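Local coordinates for tight junction protein ZO-3 (PDB 3KFV) that serves as a tight-junction scaffold of the MAGUK family, linking claudins, occludin and other junctional membrane proteins to the actin cytoskeleton, at residues F224-K234 with T248-R259. Numbering follows the deposited sequence.
Sequences FFIPESRPALK and TRRLYAQAQKLR
Y252 of helix 248-262 lies against the turn where strand 221-227 gives way to helix 230-240, in the guanylate kinase-like domain, whose parallel sheet carries 221-227 as an inner strand. A chi1 of -175° turns its ring away from the backbone N and directs it off the helix, between P227 and R230. R230 wraps one face of that ring: CG sits 3.8 Å from the centroid, close to the ring normal, the chain then runs extended to NE, and a final turn about the CD-NE bond lays the guanidinium flat over the CD2-CE2 side, centres 4.4 Å apart and planes 29° from parallel, a cation-pi stack. CB of P227 meets CE1 of Y252 at 3.9 Å, while CD2 of L233 comes in at the ring's edge. With an alanine in place of Y252, the R230 guanidinium is likely to lose its stacking surface and turn more freely, and a gap to open beside P227.

Toward the start of helix 248-262, T248 lies across K234, its OG1 3.6 Å from K234 CB. Along the strand, apolar side chains meet: the methyl of A255 touches both P227 CG and F224 CZ, and A255 O sits at the edge of the F224 ring, near its plane. F224 also meets L258 CB through CE1 and stacks on F266. R259 stretches back across I226 at about a right angle, and I226 CG2 rests over one face of its guanidinium, 3.5 Å from NH1.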
ATOM      1  N   PHE A 224       3.192   4.994  -8.808  1.00 36.42           N
ATOM      2  CA  PHE A 224       3.053   6.441  -8.939  1.00 36.99           C
ATOM      3  C   PHE A 224       3.783   6.944 -10.182  1.00 38.60           C
ATOM      4  O   PHE A 224       4.941   6.597 -10.417  1.00 37.61           O
ATOM      5  CB  PHE A 224       3.571   7.146  -7.683  1.00 33.06           C
ATOM      6  CG  PHE A 224       3.554   8.647  -7.778  1.00 40.15           C
ATOM      7  CD1 PHE A 224       2.405   9.364  -7.483  1.00 40.46           C
ATOM      8  CD2 PHE A 224       4.685   9.345  -8.163  1.00 41.36           C
ATOM      9  CE1 PHE A 224       2.386  10.741  -7.573  1.00 35.91           C
ATOM     10  CE2 PHE A 224       4.668  10.724  -8.257  1.00 40.22           C
ATOM     11  CZ  PHE A 224       3.515  11.420  -7.962  1.00 35.32           C
ATOM     12  N   PHE A 225       3.094   7.757 -10.975  1.00 39.44           N
ATOM     13  CA  PHE A 225       3.651   8.284 -12.216  1.00 40.44           C
ATOM     14  C   PHE A 225       4.097   9.733 -12.063  1.00 41.99           C
ATOM     15  O   PHE A 225       3.301  10.598 -11.693  1.00 39.48           O
ATOM     16  CB  PHE A 225       2.619   8.183 -13.336  1.00 41.40           C
ATOM     17  CG  PHE A 225       2.332   6.780 -13.763  1.00 39.69           C
ATOM     18  CD1 PHE A 225       3.182   6.121 -14.642  1.00 40.03           C
ATOM     19  CD2 PHE A 225       1.217   6.116 -13.291  1.00 38.43           C
ATOM     20  CE1 PHE A 225       2.928   4.825 -15.042  1.00 37.13           C
ATOM     21  CE2 PHE A 225       0.954   4.815 -13.691  1.00 42.88           C
ATOM     22  CZ  PHE A 225       1.812   4.169 -14.569  1.00 39.06           C
ATOM     23  N   ILE A 226       5.366   9.992 -12.361  1.00 41.09           N
ATOM     24  CA  ILE A 226       5.942  11.317 -12.173  1.00 41.12           C
ATOM     25  C   ILE A 226       5.937  12.111 -13.469  1.00 44.23           C
ATOM     26  O   ILE A 226       6.570  11.709 -14.447  1.00 49.30           O
ATOM     27  CB  ILE A 226       7.393  11.240 -11.653  1.00 47.10           C
ATOM     28  CG1 ILE A 226       7.545  10.111 -10.636  1.00 48.08           C
ATOM     29  CG2 ILE A 226       7.811  12.564 -11.029  1.00 47.63           C
ATOM     30  CD1 ILE A 226       8.970   9.873 -10.207  1.00 46.47           C
ATOM     31  N   PRO A 227       5.228  13.252 -13.476  1.00 45.31           N
ATOM     32  CA  PRO A 227       5.140  14.147 -14.633  1.00 48.22           C
ATOM     33  C   PRO A 227       6.379  15.024 -14.768  1.00 50.94           C
ATOM     34  O   PRO A 227       6.855  15.553 -13.767  1.00 49.93           O
ATOM     35  CB  PRO A 227       3.934  15.039 -14.299  1.00 49.26           C
ATOM     36  CG  PRO A 227       3.349  14.497 -13.010  1.00 50.12           C
ATOM     37  CD  PRO A 227       4.447  13.759 -12.338  1.00 50.22           C
ATOM     38  N   GLU A 228       6.888  15.165 -15.990  1.00 55.97           N
ATOM     39  CA  GLU A 228       7.954  16.118 -16.278  1.00 56.62           C
ATOM     40  C   GLU A 228       7.521  17.521 -15.892  1.00 61.29           C
ATOM     41  O   GLU A 228       8.129  18.158 -15.028  1.00 65.56           O
ATOM     42  CB  GLU A 228       8.275  16.119 -17.771  1.00 62.14           C
ATOM     43  CG  GLU A 228       9.392  15.195 -18.196  1.00 70.78           C
ATOM     44  CD  GLU A 228       9.470  15.067 -19.705  1.00 77.86           C
ATOM     45  OE1 GLU A 228       8.501  15.487 -20.380  1.00 76.74           O
ATOM     46  OE2 GLU A 228      10.489  14.544 -20.215  1.00 80.81           O
ATOM     47  N   SER A 229       6.463  17.994 -16.543  1.00 57.10           N
ATOM     48  CA  SER A 229       5.995  19.364 -16.377  1.00 58.22           C
ATOM     49  C   SER A 229       4.521  19.481 -16.730  1.00 58.79           C
ATOM     50  O   SER A 229       3.943  18.570 -17.324  1.00 59.92           O
ATOM     51  CB  SER A 229       6.805  20.304 -17.271  1.00 62.22           C
ATOM     52  OG  SER A 229       6.846  19.829 -18.607  1.00 58.10           O
ATOM     53  N   ARG A 230       3.917  20.610 -16.367  1.00 56.33           N
ATOM     54  CA  ARG A 230       2.516  20.865 -16.680  1.00 55.47           C
ATOM     55  C   ARG A 230       2.252  20.826 -18.189  1.00 62.99           C
ATOM     56  O   ARG A 230       1.279  20.217 -18.641  1.00 63.48           O
ATOM     57  CB  ARG A 230       2.066  22.194 -16.074  1.00 55.18           C
ATOM     58  CG  ARG A 230       2.238  22.251 -14.569  1.00 55.33           C
ATOM     59  CD  ARG A 230       1.912  23.625 -14.018  1.00 64.23           C
ATOM     60  NE  ARG A 230       2.011  23.673 -12.558  1.00 71.00           N
ATOM     61  CZ  ARG A 230       3.157  23.754 -11.884  1.00 68.16           C
ATOM     62  NH1 ARG A 230       4.318  23.786 -12.532  1.00 55.71           N
ATOM     63  NH2 ARG A 230       3.142  23.796 -10.557  1.00 65.12           N
ATOM     64  N   PRO A 231       3.119  21.473 -18.979  1.00 64.47           N
ATOM     65  CA  PRO A 231       2.968  21.324 -20.430  1.00 60.32           C
ATOM     66  C   PRO A 231       3.092  19.861 -20.849  1.00 57.27           C
ATOM     67  O   PRO A 231       2.190  19.339 -21.504  1.00 58.49           O
ATOM     68  CB  PRO A 231       4.143  22.132 -20.986  1.00 61.67           C
ATOM     69  CG  PRO A 231       4.451  23.131 -19.923  1.00 60.89           C
ATOM     70  CD  PRO A 231       4.179  22.434 -18.625  1.00 62.93           C
ATOM     71  N   ALA A 232       4.193  19.215 -20.469  1.00 58.57           N
ATOM     72  CA  ALA A 232       4.467  17.836 -20.879  1.00 54.70           C
ATOM     73  C   ALA A 232       3.310  16.898 -20.547  1.00 53.16           C
ATOM     74  O   ALA A 232       3.054  15.934 -21.270  1.00 46.59           O
ATOM     75  CB  ALA A 232       5.756  17.336 -20.244  1.00 48.01           C
ATOM     76  N   LEU A 233       2.616  17.194 -19.453  1.00 51.96           N
ATOM     77  CA  LEU A 233       1.483  16.394 -19.012  1.00 50.78           C
ATOM     78  C   LEU A 233       0.227  16.704 -19.825  1.00 55.00           C
ATOM     79  O   LEU A 233      -0.572  15.810 -20.123  1.00 51.70           O
ATOM     80  CB  LEU A 233       1.217  16.635 -17.526  1.00 50.91           C
ATOM     81  CG  LEU A 233      -0.022  15.948 -16.949  1.00 49.94           C
ATOM     82  CD1 LEU A 233       0.071  14.437 -17.115  1.00 43.32           C
ATOM     83  CD2 LEU A 233      -0.215  16.329 -15.489  1.00 47.73           C
ATOM     84  N   LYS A 234       0.050  17.975 -20.174  1.00 58.44           N
ATOM     85  CA  LYS A 234      -1.082  18.390 -20.994  1.00 56.28           C
ATOM     86  C   LYS A 234      -0.968  17.757 -22.371  1.00 50.99           C
ATOM     87  O   LYS A 234      -1.962  17.320 -22.951  1.00 52.07           O
ATOM     88  CB  LYS A 234      -1.124  19.912 -21.118  1.00 57.82           C
ATOM     89  CG  LYS A 234      -2.378  20.446 -21.782  1.00 61.81           C
ATOM     90  CD  LYS A 234      -2.262  21.941 -22.049  1.00 68.64           C
ATOM     91  CE  LYS A 234      -3.480  22.467 -22.802  1.00 80.52           C
ATOM     92  NZ  LYS A 234      -3.298  23.885 -23.227  1.00 74.82           N
ATOM     93  N   THR A 248      -5.319  19.696 -16.292  1.00 60.61           N
ATOM     94  CA  THR A 248      -3.907  19.354 -16.332  1.00 56.91           C
ATOM     95  C   THR A 248      -3.248  20.036 -15.144  1.00 59.69           C
ATOM     96  O   THR A 248      -2.156  19.670 -14.714  1.00 63.49           O
ATOM     97  CB  THR A 248      -3.262  19.843 -17.638  1.00 59.14           C
ATOM     98  OG1 THR A 248      -3.594  18.938 -18.702  1.00 62.52           O
ATOM     99  CG2 THR A 248      -1.746  19.929 -17.497  1.00 54.80           C
ATOM    100  N   ARG A 249      -3.948  21.027 -14.606  1.00 65.92           N
ATOM    101  CA  ARG A 249      -3.437  21.848 -13.523  1.00 63.82           C
ATOM    102  C   ARG A 249      -3.710  21.186 -12.173  1.00 58.48           C
ATOM    103  O   ARG A 249      -2.790  20.974 -11.384  1.00 56.78           O
ATOM    104  CB  ARG A 249      -4.078  23.233 -13.599  1.00 73.05           C
ATOM    105  CG  ARG A 249      -3.204  24.378 -13.117  1.00 74.12           C
ATOM    106  CD  ARG A 249      -3.442  25.624 -13.967  1.00 80.78           C
ATOM    107  NE  ARG A 249      -4.779  25.649 -14.564  1.00 90.07           N
ATOM    108  CZ  ARG A 249      -5.835  26.267 -14.035  1.00 86.21           C
ATOM    109  NH1 ARG A 249      -5.721  26.922 -12.885  1.00 74.85           N
ATOM    110  NH2 ARG A 249      -7.009  26.230 -14.659  1.00 75.33           N
ATOM    111  N   ARG A 250      -4.972  20.853 -11.915  1.00 56.92           N
ATOM    112  CA  ARG A 250      -5.339  20.171 -10.673  1.00 54.21           C
ATOM    113  C   ARG A 250      -4.613  18.829 -10.537  1.00 59.54           C
ATOM    114  O   ARG A 250      -4.267  18.404  -9.429  1.00 57.66           O
ATOM    115  CB  ARG A 250      -6.854  19.958 -10.596  1.00 45.82           C
ATOM    116  N   LEU A 251      -4.382  18.168 -11.669  1.00 57.77           N
ATOM    117  CA  LEU A 251      -3.739  16.861 -11.674  1.00 54.65           C
ATOM    118  C   LEU A 251      -2.240  16.939 -11.403  1.00 51.56           C
ATOM    119  O   LEU A 251      -1.689  16.090 -10.699  1.00 53.20           O
ATOM    120  CB  LEU A 251      -4.001  16.130 -12.994  1.00 56.27           C
ATOM    121  CG  LEU A 251      -5.385  15.502 -13.158  1.00 53.99           C
ATOM    122  CD1 LEU A 251      -5.479  14.785 -14.493  1.00 52.60           C
ATOM    123  CD2 LEU A 251      -5.690  14.544 -12.013  1.00 49.53           C
ATOM    124  N   TYR A 252      -1.577  17.943 -11.963  1.00 49.75           N
ATOM    125  CA  TYR A 252      -0.147  18.101 -11.719  1.00 52.62           C
ATOM    126  C   TYR A 252       0.124  18.396 -10.242  1.00 51.46           C
ATOM    127  O   TYR A 252       0.961  17.755  -9.610  1.00 51.23           O
ATOM    128  CB  TYR A 252       0.453  19.197 -12.604  1.00 50.87           C
ATOM    129  CG  TYR A 252       1.954  19.310 -12.468  1.00 50.35           C
ATOM    130  CD1 TYR A 252       2.798  18.750 -13.411  1.00 46.78           C
ATOM    131  CD2 TYR A 252       2.525  19.965 -11.383  1.00 57.74           C
ATOM    132  CE1 TYR A 252       4.170  18.844 -13.288  1.00 50.64           C
ATOM    133  CE2 TYR A 252       3.897  20.065 -11.248  1.00 55.81           C
ATOM    134  CZ  TYR A 252       4.715  19.503 -12.205  1.00 56.53           C
ATOM    135  OH  TYR A 252       6.081  19.602 -12.074  1.00 61.60           O
ATOM    136  N   ALA A 253      -0.594  19.366  -9.693  1.00 50.31           N
ATOM    137  CA  ALA A 253      -0.432  19.713  -8.293  1.00 50.74           C
ATOM    138  C   ALA A 253      -0.752  18.528  -7.381  1.00 54.92           C
ATOM    139  O   ALA A 253      -0.099  18.339  -6.351  1.00 59.87           O
ATOM    140  CB  ALA A 253      -1.292  20.918  -7.937  1.00 50.49           C
ATOM    141  N   GLN A 254      -1.753  17.732  -7.753  1.00 53.31           N
ATOM    142  CA  GLN A 254      -2.106  16.551  -6.966  1.00 48.05           C
ATOM    143  C   GLN A 254      -0.930  15.575  -6.892  1.00 49.23           C
ATOM    144  O   GLN A 254      -0.617  15.050  -5.826  1.00 49.06           O
ATOM    145  CB  GLN A 254      -3.339  15.858  -7.544  1.00 48.27           C
ATOM    146  N   ALA A 255      -0.272  15.342  -8.023  1.00 46.18           N
ATOM    147  CA  ALA A 255       0.887  14.458  -8.053  1.00 44.24           C
ATOM    148  C   ALA A 255       2.007  14.991  -7.166  1.00 46.24           C
ATOM    149  O   ALA A 255       2.692  14.222  -6.487  1.00 45.62           O
ATOM    150  CB  ALA A 255       1.381  14.264  -9.484  1.00 44.56           C
ATOM    151  N   GLN A 256       2.195  16.308  -7.176  1.00 47.12           N
ATOM    152  CA  GLN A 256       3.189  16.942  -6.316  1.00 46.37           C
ATOM    153  C   GLN A 256       2.874  16.694  -4.844  1.00 47.88           C
ATOM    154  O   GLN A 256       3.770  16.413  -4.042  1.00 44.31           O
ATOM    155  CB  GLN A 256       3.265  18.443  -6.588  1.00 46.35           C
ATOM    156  CG  GLN A 256       4.267  18.830  -7.663  1.00 58.18           C
ATOM    157  CD  GLN A 256       4.424  20.342  -7.800  1.00 69.74           C
ATOM    158  OE1 GLN A 256       3.434  21.084  -7.829  1.00 63.86           O
ATOM    159  NE2 GLN A 256       5.671  20.804  -7.888  1.00 63.60           N
ATOM    160  N   LYS A 257       1.594  16.797  -4.497  1.00 47.76           N
ATOM    161  CA  LYS A 257       1.140  16.571  -3.129  1.00 45.22           C
ATOM    162  C   LYS A 257       1.376  15.130  -2.697  1.00 47.03           C
ATOM    163  O   LYS A 257       1.839  14.881  -1.587  1.00 53.82           O
ATOM    164  CB  LYS A 257      -0.341  16.938  -2.987  1.00 51.77           C
ATOM    165  CG  LYS A 257      -0.914  16.746  -1.590  1.00 43.60           C
ATOM    166  N   LEU A 258       1.058  14.183  -3.579  1.00 48.25           N
ATOM    167  CA  LEU A 258       1.272  12.763  -3.306  1.00 44.00           C
ATOM    168  C   LEU A 258       2.750  12.433  -3.118  1.00 43.84           C
ATOM    169  O   LEU A 258       3.117  11.695  -2.205  1.00 42.91           O
ATOM    170  CB  LEU A 258       0.703  11.906  -4.438  1.00 46.79           C
ATOM    171  CG  LEU A 258      -0.818  11.821  -4.575  1.00 44.98           C
ATOM    172  CD1 LEU A 258      -1.195  11.151  -5.889  1.00 37.33           C
ATOM    173  CD2 LEU A 258      -1.428  11.088  -3.390  1.00 37.04           C
ATOM    174  N   ARG A 259       3.594  12.971  -3.993  1.00 44.58           N
ATOM    175  CA  ARG A 259       5.029  12.706  -3.922  1.00 49.73           C
ATOM    176  C   ARG A 259       5.644  13.272  -2.642  1.00 51.15           C
ATOM    177  O   ARG A 259       6.497  12.643  -2.018  1.00 51.23           O
ATOM    178  CB  ARG A 259       5.749  13.282  -5.144  1.00 48.54           C
ATOM    179  CG  ARG A 259       7.195  12.822  -5.282  1.00 53.71           C
ATOM    180  CD  ARG A 259       7.836  13.344  -6.566  1.00 55.86           C
ATOM    181  NE  ARG A 259       9.064  12.623  -6.899  1.00 65.28           N
ATOM    182  CZ  ARG A 259       9.929  13.004  -7.836  1.00 72.85           C
ATOM    183  NH1 ARG A 259       9.702  14.111  -8.538  1.00 74.99           N
ATOM    184  NH2 ARG A 259      11.022  12.282  -8.075  1.00 59.38           N
TER